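Exopolyphosphatase-related protein (Archaeoglobus fulgidus, PDB 3LLV) probably binds NAD(P) through this amino-terminal Rossmann (TrkA-N) domain of a longer exopolyphosphatase-related protein, with a nucleic-acid-binding role only tentatively assigned to the whole. Local coordinates at residues S61-L66 and L85-A90; K89-R92 and Y98-V101. All blocks are in the same frame, centred on the assembly; numbering follows the deposited sequence.

Interaction 1 of 2, residues S61-L66 and L85-A90; sequences SFYRSL and LKILKA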
loop_
_atom_site.group_PDB
_atom_site.type_symbol
_atom_site.label_atom_id
_atom_site.label_comp_id
_atom_site.label_asym_id
_atom_site.label_seq_id
_atom_site.Cartn_x
_atom_site.Cartn_y
_atom_site.Cartn_z
ATOM N N SER A 61 -9.247 -3.051 14.271
ATOM C CA SER A 61 -8.446 -3.141 15.489
ATOM C C SER A 61 -6.950 -3.186 15.190
ATOM O O SER A 61 -6.144 -2.731 16.012
ATOM C CB SER A 61 -8.835 -4.357 16.328
ATOM O OG SER A 61 -10.181 -4.261 16.758
ATOM N N PHE A 62 -6.575 -3.734 14.030
ATOM C CA PHE A 62 -5.173 -3.678 13.629
ATOM C C PHE A 62 -4.700 -2.230 13.514
ATOM O O PHE A 62 -3.655 -1.857 14.069
ATOM C CB PHE A 62 -4.919 -4.425 12.308
ATOM C CG PHE A 62 -3.523 -4.239 11.804
ATOM C CD1 PHE A 62 -2.424 -4.835 12.449
ATOM C CD2 PHE A 62 -3.291 -3.429 10.719
ATOM C CE1 PHE A 62 -1.133 -4.617 11.978
ATOM C CE2 PHE A 62 -2.006 -3.237 10.246
ATOM C CZ PHE A 62 -0.925 -3.820 10.888
ATOM N N TYR A 63 -5.487 -1.403 12.832
ATOM C CA TYR A 63 -5.129 0.014 12.678
ATOM C C TYR A 63 -5.102 0.757 13.991
ATOM O O TYR A 63 -4.247 1.618 14.203
ATOM C CB TYR A 63 -6.027 0.724 11.652
ATOM C CG TYR A 63 -5.846 0.101 10.303
ATOM C CD1 TYR A 63 -4.582 0.084 9.679
ATOM C CD2 TYR A 63 -6.908 -0.503 9.655
ATOM C CE1 TYR A 63 -4.409 -0.532 8.442
ATOM C CE2 TYR A 63 -6.743 -1.106 8.418
ATOM C CZ TYR A 63 -5.497 -1.125 7.820
ATOM O OH TYR A 63 -5.368 -1.770 6.609
ATOM N N ARG A 64 -5.983 0.360 14.900
ATOM C CA ARG A 64 -6.015 0.936 16.244
ATOM C C ARG A 64 -4.797 0.553 17.101
ATOM O O ARG A 64 -4.471 1.272 18.062
ATOM C CB ARG A 64 -7.323 0.563 16.957
ATOM C CG ARG A 64 -8.542 1.154 16.281
ATOM C CD ARG A 64 -9.796 1.040 17.135
ATOM N NE ARG A 64 -10.946 1.616 16.435
ATOM C CZ ARG A 64 -11.233 2.908 16.346
ATOM N NH1 ARG A 64 -10.480 3.834 16.939
ATOM N NH2 ARG A 64 -12.306 3.279 15.665
ATOM N N SER A 65 -4.120 -0.544 16.750
ATOM C CA SER A 65 -2.915 -0.964 17.461
ATOM C C SER A 65 -1.650 -0.232 16.995
ATOM O O SER A 65 -0.630 -0.275 17.674
ATOM C CB SER A 65 -2.730 -2.486 17.363
ATOM O OG SER A 65 -2.291 -2.884 16.073
ATOM N N LEU A 66 -1.727 0.445 15.849
ATOM C CA LEU A 66 -0.568 1.175 15.302
ATOM C C LEU A 66 -0.560 2.637 15.724
ATOM O O LEU A 66 -1.616 3.227 15.980
ATOM C CB LEU A 66 -0.558 1.095 13.776
ATOM C CG LEU A 66 -0.453 -0.272 13.095
ATOM C CD1 LEU A 66 -0.710 -0.104 11.603
ATOM C CD2 LEU A 66 0.913 -0.920 13.344
ATOM N N LEU A 85 -10.659 -1.636 -1.539
ATOM C CA LEU A 85 -11.685 -0.687 -1.126
ATOM C C LEU A 85 -12.065 -0.992 0.322
ATOM O O LEU A 85 -12.214 -0.078 1.150
ATOM C CB LEU A 85 -12.899 -0.740 -2.079
ATOM C CG LEU A 85 -13.977 0.299 -1.836
ATOM C CD1 LEU A 85 -13.426 1.720 -2.101
ATOM C CD2 LEU A 85 -15.151 0.047 -2.760
ATOM N N LYS A 86 -12.180 -2.286 0.635
ATOM C CA LYS A 86 -12.466 -2.710 2.002
ATOM C C LYS A 86 -11.360 -2.275 2.953
ATOM O O LYS A 86 -11.646 -1.822 4.086
ATOM C CB LYS A 86 -12.669 -4.215 2.052
ATOM C CG LYS A 86 -14.024 -4.655 1.555
ATOM C CD LYS A 86 -14.100 -6.177 1.564
ATOM C CE LYS A 86 -15.537 -6.669 1.594
ATOM N NZ LYS A 86 -16.329 -6.166 0.438
ATOM N N ILE A 87 -10.112 -2.378 2.493
ATOM C CA ILE A 87 -8.972 -1.974 3.313
ATOM C C ILE A 87 -9.023 -0.477 3.579
ATOM O O ILE A 87 -8.883 -0.016 4.729
ATOM C CB ILE A 87 -7.637 -2.324 2.618
ATOM C CG1 ILE A 87 -7.441 -3.857 2.568
ATOM C CG2 ILE A 87 -6.488 -1.590 3.276
ATOM C CD1 ILE A 87 -6.347 -4.269 1.617
ATOM N N LEU A 88 -9.282 0.284 2.519
ATOM C CA LEU A 88 -9.313 1.745 2.617
ATOM C C LEU A 88 -10.441 2.178 3.576
ATOM O O LEU A 88 -10.255 3.092 4.365
ATOM C CB LEU A 88 -9.546 2.351 1.225
ATOM C CG LEU A 88 -9.815 3.868 1.142
ATOM C CD1 LEU A 88 -8.628 4.650 1.729
ATOM C CD2 LEU A 88 -10.083 4.290 -0.316
ATOM N N LYS A 89 -11.602 1.525 3.492
ATOM C CA LYS A 89 -12.722 1.891 4.362
ATOM C C LYS A 89 -12.423 1.564 5.827
ATOM O O LYS A 89 -12.786 2.349 6.705
ATOM C CB LYS A 89 -13.991 1.185 3.893
ATOM C CG LYS A 89 -14.564 1.846 2.616
ATOM C CD LYS A 89 -15.790 1.105 2.063
ATOM C CE LYS A 89 -16.256 1.753 0.773
ATOM N NZ LYS A 89 -17.369 1.016 0.113
ATOM N N ALA A 90 -11.790 0.410 6.078
ATOM C CA ALA A 90 -11.356 0.026 7.437
ATOM C C ALA A 90 -10.380 1.065 7.999
ATOM O O ALA A 90 -10.536 1.555 9.138
ATOM C CB ALA A 90 -10.706 -1.393 7.451
#
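The hydroxyl of Tyr63 lies between a polar and an apolar partner: it hydrogen-bonds to the backbone carbonyl of Pro57, and the CG2 methyl of Ile87 packs 3.5 Å from Tyr63 OH. The buried phenol oxygen is thus satisfied by Pro57, and what 85-90 brings closest to it is a methyl group. Tyr63 and Ile87 approach each other at about a right angle, so the contact is made by one methyl branch against the end of the phenol. In Ile87 that branch, CG2, stands anti to the backbone N, while CG1 takes the place beside it. At CE2, next to the carbon that carries the hydroxyl, Ala90 CB comes up to the ring edge near its plane, 4.1 Å from Tyr63 CE2. Tyr63 CD2 is 4.2 Å from Ala90 C, so this edge also runs beside the helix backbone. With chi1 at -62°, CG of Tyr63 is anti to its carbonyl carbon, which carries the ring across to 85-90, where the nearest CA pair of the two segments, Tyr63 CA and Ala90 CA, is 8.1 Å apart. The setting is the parallel Rossmann sheet of the TrkA-N domain: helix 60-65 belongs to the connection from strand 51-54 to strand 73-76, and helix 81-94 follows that strand. Both Tyr63 and Ile87 also rest on Ile12 of strand 9-12, which places the two helices over the same side of the sheet. Within helix 60-65, one face of the Tyr63 ring receives Phe62 CD2, 3.8 Å above the plane and offset toward the rim. The carbonyl of Phe62 accepts twice from Ser65, from its backbone N and from OG, with Ser65 OG 2.6 Å from Phe62 O.

Interaction 2 of 2, residues K89-R92 and Y98-V101; sequences KALR and YAIV
The guanidinium of Arg92 meets the carbonyl carbon of Tyr98 at its edge, near its plane, with Arg92 NH2 4.2 Å from Tyr98 C, while the CB of Ala99 approaches the same group obliquely, 3.6 Å from Arg92 NH2. These are van der Waals contacts; the polar N-H groups are used on neighbouring backbone carbonyls, NH2 on Val97, NH1 on Ser95 and NE on Gly116. Three carbonyls thus fix the rotation of the flat group and hold it beside the start of the strand. A bend at chi2 (-80°) brings the arginine's end closer to the strand than its CB direction would suggest. Helix 81-94 and strand 99-103 are the last two elements of a beta-alpha-beta unit begun by strand 73-76, and the contact lies near the end of the helix, just before the chain turns back into the sheet. There Leu91 points toward the strand and its CD2 packs 4.1 Å from Ala99 CB, so the Ala99 methyl has both an apolar and a charged neighbour. Leu91 also touches Val74, bridging two adjacent strands that are joined by backbone hydrogen bonds of Tyr98 and Ile100 with Val74.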
loop_
_atom_site.group_PDB
_atom_site.type_symbol
_atom_site.label_atom_id
_atom_site.label_comp_id
_atom_site.label_asym_id
_atom_site.label_seq_id
_atom_site.Cartn_x
_atom_site.Cartn_y
_atom_site.Cartn_z
ATOM N N LYS A 89 -11.602 1.525 3.492
ATOM C CA LYS A 89 -12.722 1.891 4.362
ATOM C C LYS A 89 -12.423 1.564 5.827
ATOM O O LYS A 89 -12.786 2.349 6.705
ATOM C CB LYS A 89 -13.991 1.185 3.893
ATOM C CG LYS A 89 -14.564 1.846 2.616
ATOM C CD LYS A 89 -15.790 1.105 2.063
ATOM C CE LYS A 89 -16.256 1.753 0.773
ATOM N NZ LYS A 89 -17.369 1.016 0.113
ATOM N N ALA A 90 -11.790 0.410 6.078
ATOM C CA ALA A 90 -11.356 0.026 7.437
ATOM C C ALA A 90 -10.380 1.065 7.999
ATOM O O ALA A 90 -10.536 1.555 9.138
ATOM C CB ALA A 90 -10.706 -1.393 7.451
ATOM N N LEU A 91 -9.378 1.400 7.190
ATOM C CA LEU A 91 -8.403 2.404 7.549
ATOM C C LEU A 91 -9.087 3.711 7.896
ATOM O O LEU A 91 -8.839 4.270 8.959
ATOM C CB LEU A 91 -7.385 2.609 6.405
ATOM C CG LEU A 91 -6.307 3.650 6.709
ATOM C CD1 LEU A 91 -5.436 3.267 7.925
ATOM C CD2 LEU A 91 -5.422 3.902 5.463
ATOM N N ARG A 92 -9.953 4.181 7.002
ATOM C CA ARG A 92 -10.625 5.471 7.177
ATOM C C ARG A 92 -11.591 5.559 8.373
ATOM O O ARG A 92 -11.869 6.671 8.893
ATOM C CB ARG A 92 -11.278 5.877 5.854
ATOM C CG ARG A 92 -10.268 6.395 4.866
ATOM C CD ARG A 92 -9.911 7.865 5.173
ATOM N NE ARG A 92 -8.804 8.306 4.315
ATOM C CZ ARG A 92 -7.514 8.174 4.604
ATOM N NH1 ARG A 92 -7.106 7.613 5.733
ATOM N NH2 ARG A 92 -6.605 8.541 3.722
ATOM N N TYR A 98 -2.646 9.810 5.480
ATOM C CA TYR A 98 -2.572 9.888 4.023
ATOM C C TYR A 98 -2.432 8.489 3.394
ATOM O O TYR A 98 -1.609 7.683 3.856
ATOM C CB TYR A 98 -1.364 10.733 3.687
ATOM C CG TYR A 98 -1.309 11.230 2.276
ATOM C CD1 TYR A 98 -1.839 12.469 1.941
ATOM C CD2 TYR A 98 -0.697 10.476 1.273
ATOM C CE1 TYR A 98 -1.778 12.946 0.652
ATOM C CE2 TYR A 98 -0.607 10.970 -0.038
ATOM C CZ TYR A 98 -1.161 12.199 -0.328
ATOM O OH TYR A 98 -1.096 12.698 -1.627
ATOM N N ALA A 99 -3.266 8.198 2.388
ATOM C CA ALA A 99 -3.272 6.871 1.750
ATOM C C ALA A 99 -3.178 6.986 0.244
ATOM O O ALA A 99 -3.839 7.845 -0.374
ATOM C CB ALA A 99 -4.516 6.076 2.135
ATOM N N ILE A 100 -2.329 6.142 -0.345
ATOM C CA ILE A 100 -2.218 6.085 -1.806
ATOM C C ILE A 100 -2.624 4.676 -2.157
ATOM O O ILE A 100 -2.102 3.720 -1.592
ATOM C CB ILE A 100 -0.792 6.330 -2.286
ATOM C CG1 ILE A 100 -0.270 7.688 -1.771
ATOM C CG2 ILE A 100 -0.739 6.223 -3.832
ATOM C CD1 ILE A 100 1.184 7.953 -2.148
ATOM N N VAL A 101 -3.576 4.548 -3.080
ATOM C CA VAL A 101 -4.201 3.255 -3.303
ATOM C C VAL A 101 -4.104 2.849 -4.755
ATOM O O VAL A 101 -4.400 3.649 -5.630
ATOM C CB VAL A 101 -5.683 3.315 -2.886
ATOM C CG1 VAL A 101 -6.286 1.916 -2.870
ATOM C CG2 VAL A 101 -5.806 3.997 -1.522
#

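Interactions 1 and 2 have centres about 8 Å apart and share Lys89 and Ala90, so they use overlapping parts of helix 81-94. In chain order, helix 60-65 comes first, then the shared helix, then strand 99-103. Interaction 1 ties the helix to its neighbouring helix, and interaction 2 seats it against the parallel sheet. The two meet directly: Tyr63 CD1 lies 3.7 Å from Leu91 CD1, while the other methyl of Leu91 serves interaction 2. A line of side-chain contacts, Tyr63 to Leu91 to Ala99, therefore connects helix 60-65 through helix 81-94 to strand 99-103, all within the TrkA-N Rossmann domain.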